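Local coordinates for protein D-alanyl-D-alanine carboxypeptidase (Vibrio cholerae, PDB 5TR7) that probably removes the terminal D-alanine from peptide side chains of cell-wall precursors, as a penicillin-binding serine carboxypeptidase of the peptidase S11 family, at residues Tyr168-Ser172 and Asp198-Thr202; Ser42-Gln47 and Asp163-Glu167; Pro150-Ala154 and Val224-Met228. All coordinates share one frame. Residues are numbered along the deposited sequence.

Contact 1: Tyr168-Ser172 and Asp198-Thr202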
loop_
_atom_site.group_PDB
_atom_site.type_symbol
_atom_site.label_atom_id
_atom_site.label_comp_id
_atom_site.label_asym_id
_atom_site.label_seq_id
_atom_site.Cartn_x
_atom_site.Cartn_y
_atom_site.Cartn_z
ATOM N N TYR A 168 -8.980 3.592 3.934
ATOM C CA TYR A 168 -7.801 3.667 4.827
ATOM C C TYR A 168 -8.007 2.942 6.142
ATOM O O TYR A 168 -7.059 2.389 6.679
ATOM C CB TYR A 168 -7.396 5.123 5.124
ATOM C CG TYR A 168 -6.160 5.176 5.968
ATOM C CD1 TYR A 168 -4.956 4.793 5.439
ATOM C CD2 TYR A 168 -6.211 5.532 7.337
ATOM C CE1 TYR A 168 -3.831 4.758 6.210
ATOM C CE2 TYR A 168 -5.079 5.438 8.127
ATOM C CZ TYR A 168 -3.888 5.065 7.527
ATOM O OH TYR A 168 -2.714 5.022 8.194
ATOM N N ALA A 169 -9.240 2.944 6.640
ATOM C CA ALA A 169 -9.504 2.288 7.935
ATOM C C ALA A 169 -9.143 0.830 7.888
ATOM O O ALA A 169 -8.673 0.242 8.873
ATOM C CB ALA A 169 -10.957 2.425 8.346
ATOM N N ILE A 170 -9.244 0.267 6.702
ATOM C CA ILE A 170 -8.985 -1.148 6.582
ATOM C C ILE A 170 -7.497 -1.523 6.841
ATOM O O ILE A 170 -7.229 -2.634 7.214
ATOM C CB ILE A 170 -9.500 -1.661 5.238
ATOM C CG1 ILE A 170 -11.014 -1.406 5.095
ATOM C CG2 ILE A 170 -9.251 -3.159 5.084
ATOM C CD1 ILE A 170 -11.541 -1.741 3.680
ATOM N N TYR A 171 -6.572 -0.564 6.729
ATOM C CA TYR A 171 -5.167 -0.827 6.874
ATOM C C TYR A 171 -4.755 -1.126 8.320
ATOM O O TYR A 171 -3.622 -1.606 8.576
ATOM C CB TYR A 171 -4.381 0.317 6.266
ATOM C CG TYR A 171 -4.385 0.350 4.728
ATOM C CD1 TYR A 171 -5.375 0.958 3.985
ATOM C CD2 TYR A 171 -3.382 -0.236 4.035
ATOM C CE1 TYR A 171 -5.324 0.975 2.580
ATOM C CE2 TYR A 171 -3.296 -0.239 2.665
ATOM C CZ TYR A 171 -4.251 0.382 1.939
ATOM O OH TYR A 171 -4.092 0.318 0.615
ATOM N N SER A 172 -5.650 -0.842 9.277
ATOM C CA SER A 172 -5.304 -1.126 10.657
ATOM C C SER A 172 -5.887 -2.419 11.129
ATOM O O SER A 172 -5.682 -2.782 12.290
ATOM C CB SER A 172 -5.657 0.009 11.574
ATOM O OG SER A 172 -6.975 0.311 11.403
ATOM N N ASP A 198 -1.513 3.396 12.387
ATOM C CA ASP A 198 -2.735 2.835 11.850
ATOM C C ASP A 198 -2.637 2.520 10.328
ATOM O O ASP A 198 -3.635 2.325 9.671
ATOM C CB ASP A 198 -3.912 3.785 12.219
ATOM C CG ASP A 198 -3.776 5.162 11.590
ATOM O OD1 ASP A 198 -2.799 5.378 10.815
ATOM O OD2 ASP A 198 -4.639 6.039 11.898
ATOM N N GLY A 199 -1.416 2.447 9.806
ATOM C CA GLY A 199 -1.167 2.084 8.436
ATOM C C GLY A 199 0.342 2.077 8.174
ATOM O O GLY A 199 1.125 2.370 9.060
ATOM N N ILE A 200 0.767 1.833 6.948
ATOM C CA ILE A 200 -0.121 1.604 5.825
ATOM C C ILE A 200 0.149 0.266 5.145
ATOM O O ILE A 200 -0.620 -0.668 5.265
ATOM C CB ILE A 200 -0.015 2.737 4.792
ATOM C CG1 ILE A 200 -0.072 4.097 5.481
ATOM C CG2 ILE A 200 -1.057 2.600 3.700
ATOM C CD1 ILE A 200 -0.260 5.280 4.512
ATOM N N LYS A 201 1.247 0.157 4.432
ATOM C CA LYS A 201 1.470 -1.032 3.659
ATOM C C LYS A 201 2.920 -1.411 3.617
ATOM O O LYS A 201 3.810 -0.626 3.466
ATOM C CB LYS A 201 0.988 -0.765 2.223
ATOM C CG LYS A 201 0.993 -1.958 1.271
ATOM C CD LYS A 201 -0.146 -2.877 1.617
ATOM C CE LYS A 201 -0.136 -4.149 0.775
ATOM N NZ LYS A 201 0.893 -5.160 1.142
ATOM N N THR A 202 3.089 -2.674 3.543
ATOM C CA THR A 202 4.356 -3.306 3.569
ATOM C C THR A 202 4.731 -3.889 2.181
ATOM O O THR A 202 3.907 -4.114 1.359
ATOM C CB THR A 202 4.158 -4.411 4.596
ATOM O OG1 THR A 202 5.400 -4.844 5.072
ATOM C CG2 THR A 202 3.330 -5.540 4.034
HETATM O O HOH W 1 -6.367 2.441 9.365
HETATM O O HOH W 2 -1.003 -1.364 7.872
#
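The KTG motif of the penicillin-binding fold begins at Lys201, on edge strand 196-205 beside the predicted active site, and here the end of helix 165-168 and the loop that follows pack against that strand. Lys201, the predicted substrate-binding residue, directs NZ away from the loop to Ser98, a predicted active-site serine. Just upstream the strand is irregular: the peptide bond before Ile200 is cis, and Ile200 and Lys201 both face Val213 in a classic beta bulge. Tyr168 (chi1 t) reaches across to the strand, its OH donating a hydrogen bond to Asp198 OD1 at 2.6 Å, while Asp198 OD2 forms a salt bridge with Arg222. The same hydroxyl crowds Gly199: an ideal CB there would lie 2.3 Å from Tyr168 OH, a clash. Ile200 touches both rings: CG1 lies 3.9 Å from Tyr168 CE1, at that ring's edge, and CG2 sits over a face of Tyr171, a CH-pi contact 4.0 Å from the centroid and 25° off the normal. Waters bridge the segments: water 1 lies 2.8 Å from both Tyr168 O and Asp198 O and 3.0 Å from Ser172 OG, and water 2 donates to Tyr171 O and Ile200 O, each at 2.7 Å.

Contact 2: Ser42-Gln47 and Asp163-Glu167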
loop_
_atom_site.group_PDB
_atom_site.type_symbol
_atom_site.label_atom_id
_atom_site.label_comp_id
_atom_site.label_asym_id
_atom_site.label_seq_id
_atom_site.Cartn_x
_atom_site.Cartn_y
_atom_site.Cartn_z
ATOM N N SER A 42 -5.820 -0.006 -4.185
ATOM C CA SER A 42 -6.861 0.225 -3.178
ATOM C C SER A 42 -7.353 1.677 -3.283
ATOM O O SER A 42 -8.494 1.951 -2.919
ATOM C CB SER A 42 -6.398 -0.061 -1.775
ATOM O OG SER A 42 -5.670 1.045 -1.290
ATOM N N TYR A 43 -6.499 2.597 -3.738
ATOM C CA TYR A 43 -6.909 3.988 -3.860
ATOM C C TYR A 43 -7.995 4.064 -4.928
ATOM O O TYR A 43 -9.062 4.662 -4.703
ATOM C CB TYR A 43 -5.724 4.942 -4.163
ATOM C CG TYR A 43 -6.151 6.412 -4.236
ATOM C CD1 TYR A 43 -6.633 6.937 -5.410
ATOM C CD2 TYR A 43 -6.093 7.263 -3.119
ATOM C CE1 TYR A 43 -7.114 8.236 -5.469
ATOM C CE2 TYR A 43 -6.533 8.588 -3.193
ATOM C CZ TYR A 43 -7.054 9.073 -4.361
ATOM O OH TYR A 43 -7.503 10.354 -4.431
ATOM N N VAL A 44 -7.738 3.476 -6.096
ATOM C CA VAL A 44 -8.732 3.481 -7.176
ATOM C C VAL A 44 -10.027 2.789 -6.732
ATOM O O VAL A 44 -11.133 3.306 -6.924
ATOM C CB VAL A 44 -8.191 2.801 -8.464
ATOM C CG1 VAL A 44 -9.246 2.815 -9.570
ATOM C CG2 VAL A 44 -6.939 3.521 -8.961
ATOM N N ILE A 45 -9.886 1.634 -6.080
ATOM C CA ILE A 45 -11.074 0.926 -5.552
ATOM C C ILE A 45 -11.868 1.847 -4.583
ATOM O O ILE A 45 -13.071 1.929 -4.627
ATOM C CB ILE A 45 -10.660 -0.365 -4.856
ATOM C CG1 ILE A 45 -10.125 -1.358 -5.892
ATOM C CG2 ILE A 45 -11.800 -0.974 -4.049
ATOM C CD1 ILE A 45 -9.384 -2.534 -5.210
ATOM N N GLY A 46 -11.171 2.584 -3.751
ATOM C CA GLY A 46 -11.804 3.487 -2.764
ATOM C C GLY A 46 -12.591 4.578 -3.477
ATOM O O GLY A 46 -13.738 4.891 -3.111
ATOM N N GLN A 47 -12.011 5.119 -4.536
ATOM C CA GLN A 47 -12.746 6.122 -5.276
ATOM C C GLN A 47 -13.985 5.553 -5.919
ATOM O O GLN A 47 -15.053 6.195 -5.874
ATOM C CB GLN A 47 -11.854 6.795 -6.287
ATOM C CG GLN A 47 -10.807 7.742 -5.656
ATOM C CD GLN A 47 -11.401 9.032 -5.176
ATOM O OE1 GLN A 47 -12.593 9.194 -5.223
ATOM N NE2 GLN A 47 -10.575 9.975 -4.760
ATOM N N ASP A 163 -8.315 11.151 1.129
ATOM C CA ASP A 163 -9.435 11.130 0.112
ATOM C C ASP A 163 -10.323 9.925 0.221
ATOM O O ASP A 163 -11.484 10.022 -0.117
ATOM C CB ASP A 163 -8.856 11.127 -1.316
ATOM C CG ASP A 163 -7.906 12.268 -1.603
ATOM O OD1 ASP A 163 -8.094 13.323 -1.023
ATOM O OD2 ASP A 163 -7.074 12.174 -2.561
ATOM N N VAL A 164 -9.782 8.783 0.682
ATOM C CA VAL A 164 -10.590 7.530 0.832
ATOM C C VAL A 164 -10.523 6.930 2.276
ATOM O O VAL A 164 -10.033 5.801 2.489
ATOM C CB VAL A 164 -10.236 6.532 -0.249
ATOM C CG1 VAL A 164 -10.690 7.093 -1.647
ATOM C CG2 VAL A 164 -8.762 6.214 -0.248
ATOM N N PRO A 165 -11.020 7.689 3.253
ATOM C CA PRO A 165 -10.910 7.236 4.703
ATOM C C PRO A 165 -11.486 5.835 4.997
ATOM O O PRO A 165 -10.896 5.079 5.723
ATOM C CB PRO A 165 -11.574 8.363 5.510
ATOM C CG PRO A 165 -12.347 9.246 4.452
ATOM C CD PRO A 165 -11.741 8.974 3.065
ATOM N N GLU A 166 -12.581 5.481 4.346
ATOM C CA GLU A 166 -13.222 4.159 4.498
ATOM C C GLU A 166 -12.344 3.089 3.976
ATOM O O GLU A 166 -12.377 1.979 4.473
ATOM C CB GLU A 166 -14.611 4.097 3.901
ATOM C CG GLU A 166 -15.654 5.028 4.618
ATOM C CD GLU A 166 -15.874 4.800 6.107
ATOM O OE1 GLU A 166 -15.904 3.636 6.512
ATOM O OE2 GLU A 166 -15.812 5.760 6.938
ATOM N N GLU A 167 -11.545 3.423 2.987
ATOM C CA GLU A 167 -10.600 2.448 2.504
ATOM C C GLU A 167 -9.451 2.412 3.477
ATOM O O GLU A 167 -9.003 1.335 3.829
ATOM C CB GLU A 167 -9.986 2.812 1.156
ATOM C CG GLU A 167 -10.397 2.177 -0.114
ATOM C CD GLU A 167 -10.484 0.631 -0.183
ATOM O OE1 GLU A 167 -9.618 -0.224 -0.755
ATOM O OE2 GLU A 167 -11.663 0.425 0.146
#
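Helix 37-50, at whose start lies the SxxK motif with the predicted nucleophile Ser35 and proton acceptor Lys38, packs here against the short link from helix 150-163 into helix 165-168. Shape dominates the backbone approach. The CA atoms of Gly46 and Glu167 come within 5.5 Å, and Gly46 CA lies 3.3 Å from Glu167 CG; an ideal CB on Gly46 would fall 2.6 Å from Glu167 CG and 2.9 Å from Val164 CB, so a side chain at position 46 would collide with both. Apolar packing centres on Val164, the N-cap residue of helix 165-168. Its CG1 rests 3.6 Å from Gly46 C and 3.7 Å from Gln47 N, while CG2 is 4.1 Å from Tyr43 CD2; the Tyr43 ring also packs edge-to-face with Trp124 of helix 114-127. The polar contacts gather at the end of Tyr43: its OH donates to Asp163 OD2 at 2.6 Å and accepts a hydrogen bond from Gln47 NE2 at 3.1 Å. Near Ser42, whose OG is hydrogen-bonded to Tyr171 OH, the approach is not a bond: Ser42 O and Glu167 OE1, 3.3 Å apart, are both acceptors. The chemistry thus implies a join held by close packing at Gly46 and by one buried phenol that is at once donor and acceptor.

Contact 3: Pro150-Ala154 and Val224-Met228; sequences PYDLA and VAVVM
The first turn of helix 150-163 packs over the central strand 221-230 of the five-stranded antiparallel sheet, running roughly antiparallel to it. Build residues 150-154 as regular helix, phi/psi near -60/-42, with Ala154 N bonded to Pro150 O at 3.0 Å, and residues 224-228 as extended strand, phi/psi near -125/130. Set the short axes 8.1 Å apart, with their N-to-C directions at 144°, and bring Pro150 CA to 6.0 Å from Val226 CA. The strand alternates: the CA-to-CB bonds of Val224, Val226 and Met228 point toward the helix, whereas Ala225 and Val227 point away and meet helix 233-251. Val226, with chi1 t, is the central bump. Its CG2 enters a hollow on the helix surface, 3.6 Å from Pro150 O, 3.7 Å from Ala154 N and 3.8 Å from Ala154 CB, while CG1 lies 4.2 Å from Pro150 CB. Met228, in the mmm rotamer, curls back so that CE is 3.8 Å from CD1 of Leu153 (mt) and CG is 4.2 Å from Pro150 CG. Farther along, Val224 CG1 comes 3.9 Å from Ala154 O and 4.5 Å from Ala154 CB. A sheet with helices on both faces is characteristic of the beta-lactamase and penicillin-binding fold. With no hydrogen bond across the interface, cohesion between these two segments rests on buried apolar packing and shape.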
loop_
_atom_site.group_PDB
_atom_site.type_symbol
_atom_site.label_atom_id
_atom_site.label_comp_id
_atom_site.label_asym_id
_atom_site.label_seq_id
_atom_site.Cartn_x
_atom_site.Cartn_y
_atom_site.Cartn_z
ATOM N N PRO A 150 10.085 7.157 -3.175
ATOM C CA PRO A 150 9.631 7.312 -1.807
ATOM C C PRO A 150 8.711 8.499 -1.629
ATOM O O PRO A 150 7.749 8.421 -0.861
ATOM C CB PRO A 150 10.913 7.572 -1.037
ATOM C CG PRO A 150 11.945 6.830 -1.808
ATOM C CD PRO A 150 11.522 6.857 -3.241
ATOM N N TYR A 151 9.047 9.608 -2.274
ATOM C CA TYR A 151 8.232 10.789 -2.146
ATOM C C TYR A 151 6.841 10.538 -2.722
ATOM O O TYR A 151 5.848 10.824 -2.051
ATOM C CB TYR A 151 8.875 11.978 -2.862
ATOM C CG TYR A 151 8.037 13.210 -2.787
ATOM C CD1 TYR A 151 7.849 13.871 -1.563
ATOM C CD2 TYR A 151 7.393 13.708 -3.904
ATOM C CE1 TYR A 151 7.007 14.968 -1.475
ATOM C CE2 TYR A 151 6.570 14.820 -3.817
ATOM C CZ TYR A 151 6.429 15.470 -2.622
ATOM O OH TYR A 151 5.627 16.575 -2.564
ATOM N N ASP A 152 6.773 9.983 -3.932
ATOM C CA ASP A 152 5.477 9.689 -4.546
ATOM C C ASP A 152 4.653 8.707 -3.710
ATOM O O ASP A 152 3.439 8.838 -3.631
ATOM C CB ASP A 152 5.618 9.174 -5.953
ATOM C CG ASP A 152 6.120 10.254 -6.949
ATOM O OD1 ASP A 152 6.488 11.390 -6.553
ATOM O OD2 ASP A 152 6.124 9.941 -8.142
ATOM N N LEU A 153 5.328 7.707 -3.151
ATOM C CA LEU A 153 4.652 6.757 -2.292
ATOM C C LEU A 153 4.112 7.457 -1.021
ATOM O O LEU A 153 3.011 7.142 -0.569
ATOM C CB LEU A 153 5.587 5.545 -1.977
ATOM C CG LEU A 153 5.929 4.658 -3.199
ATOM C CD1 LEU A 153 7.132 3.795 -2.973
ATOM C CD2 LEU A 153 4.741 3.801 -3.543
ATOM N N ALA A 154 4.806 8.488 -0.528
ATOM C CA ALA A 154 4.315 9.231 0.601
ATOM C C ALA A 154 3.043 9.984 0.230
ATOM O O ALA A 154 2.078 10.043 1.021
ATOM C CB ALA A 154 5.349 10.234 1.031
ATOM N N VAL A 224 3.396 10.775 7.924
ATOM C CA VAL A 224 3.460 9.695 6.952
ATOM C C VAL A 224 4.951 9.447 6.729
ATOM O O VAL A 224 5.696 10.386 6.463
ATOM C CB VAL A 224 2.793 10.068 5.642
ATOM C CG1 VAL A 224 2.983 8.951 4.636
ATOM C CG2 VAL A 224 1.315 10.274 5.858
ATOM N N ALA A 225 5.381 8.209 6.858
ATOM C CA ALA A 225 6.779 7.826 6.608
ATOM C C ALA A 225 6.897 6.693 5.608
ATOM O O ALA A 225 6.005 5.838 5.484
ATOM C CB ALA A 225 7.461 7.403 7.899
ATOM N N VAL A 226 7.928 6.779 4.791
ATOM C CA VAL A 226 8.189 5.730 3.817
ATOM C C VAL A 226 9.648 5.316 4.015
ATOM O O VAL A 226 10.551 6.169 4.076
ATOM C CB VAL A 226 8.031 6.269 2.381
ATOM C CG1 VAL A 226 8.349 5.201 1.375
ATOM C CG2 VAL A 226 6.644 6.820 2.190
ATOM N N VAL A 227 9.870 4.020 4.138
ATOM C CA VAL A 227 11.253 3.477 4.302
ATOM C C VAL A 227 11.395 2.400 3.252
ATOM O O VAL A 227 10.570 1.537 3.142
ATOM C CB VAL A 227 11.485 2.986 5.748
ATOM C CG1 VAL A 227 12.839 2.372 5.923
ATOM C CG2 VAL A 227 11.398 4.185 6.689
ATOM N N MET A 228 12.423 2.508 2.432
ATOM C CA MET A 228 12.642 1.536 1.355
ATOM C C MET A 228 13.985 0.901 1.456
ATOM O O MET A 228 14.969 1.576 1.657
ATOM C CB MET A 228 12.587 2.229 -0.025
ATOM C CG MET A 228 11.326 3.054 -0.201
ATOM S SD MET A 228 9.801 2.096 -0.306
ATOM C CE MET A 228 10.079 1.509 -2.033
#

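All three contacts lie within the D-alanyl-D-alanine carboxypeptidase domain. Contact 2 closes before contact 1 opens, and contact 1 is nested inside the loop closed by contact 3, whose segments alternate with those of contact 2. Contacts 1 and 2, with centres 12 Å apart, touch through Tyr171 OH and Ser42 OG, 2.6 Å apart in a probable hydrogen bond, so edge strand 196-205 is linked through the turn to helix 37-50. Contact 3 uses strand 221-230 of the same sheet, its centre 14 Å from contact 1 and 18 Å from contact 2. Helix 150-163 runs from contact 3 toward contact 2. Contacts 1 and 3 join helical elements to the sheet, while contact 2 packs helical segments together, using the helix that carries Lys38.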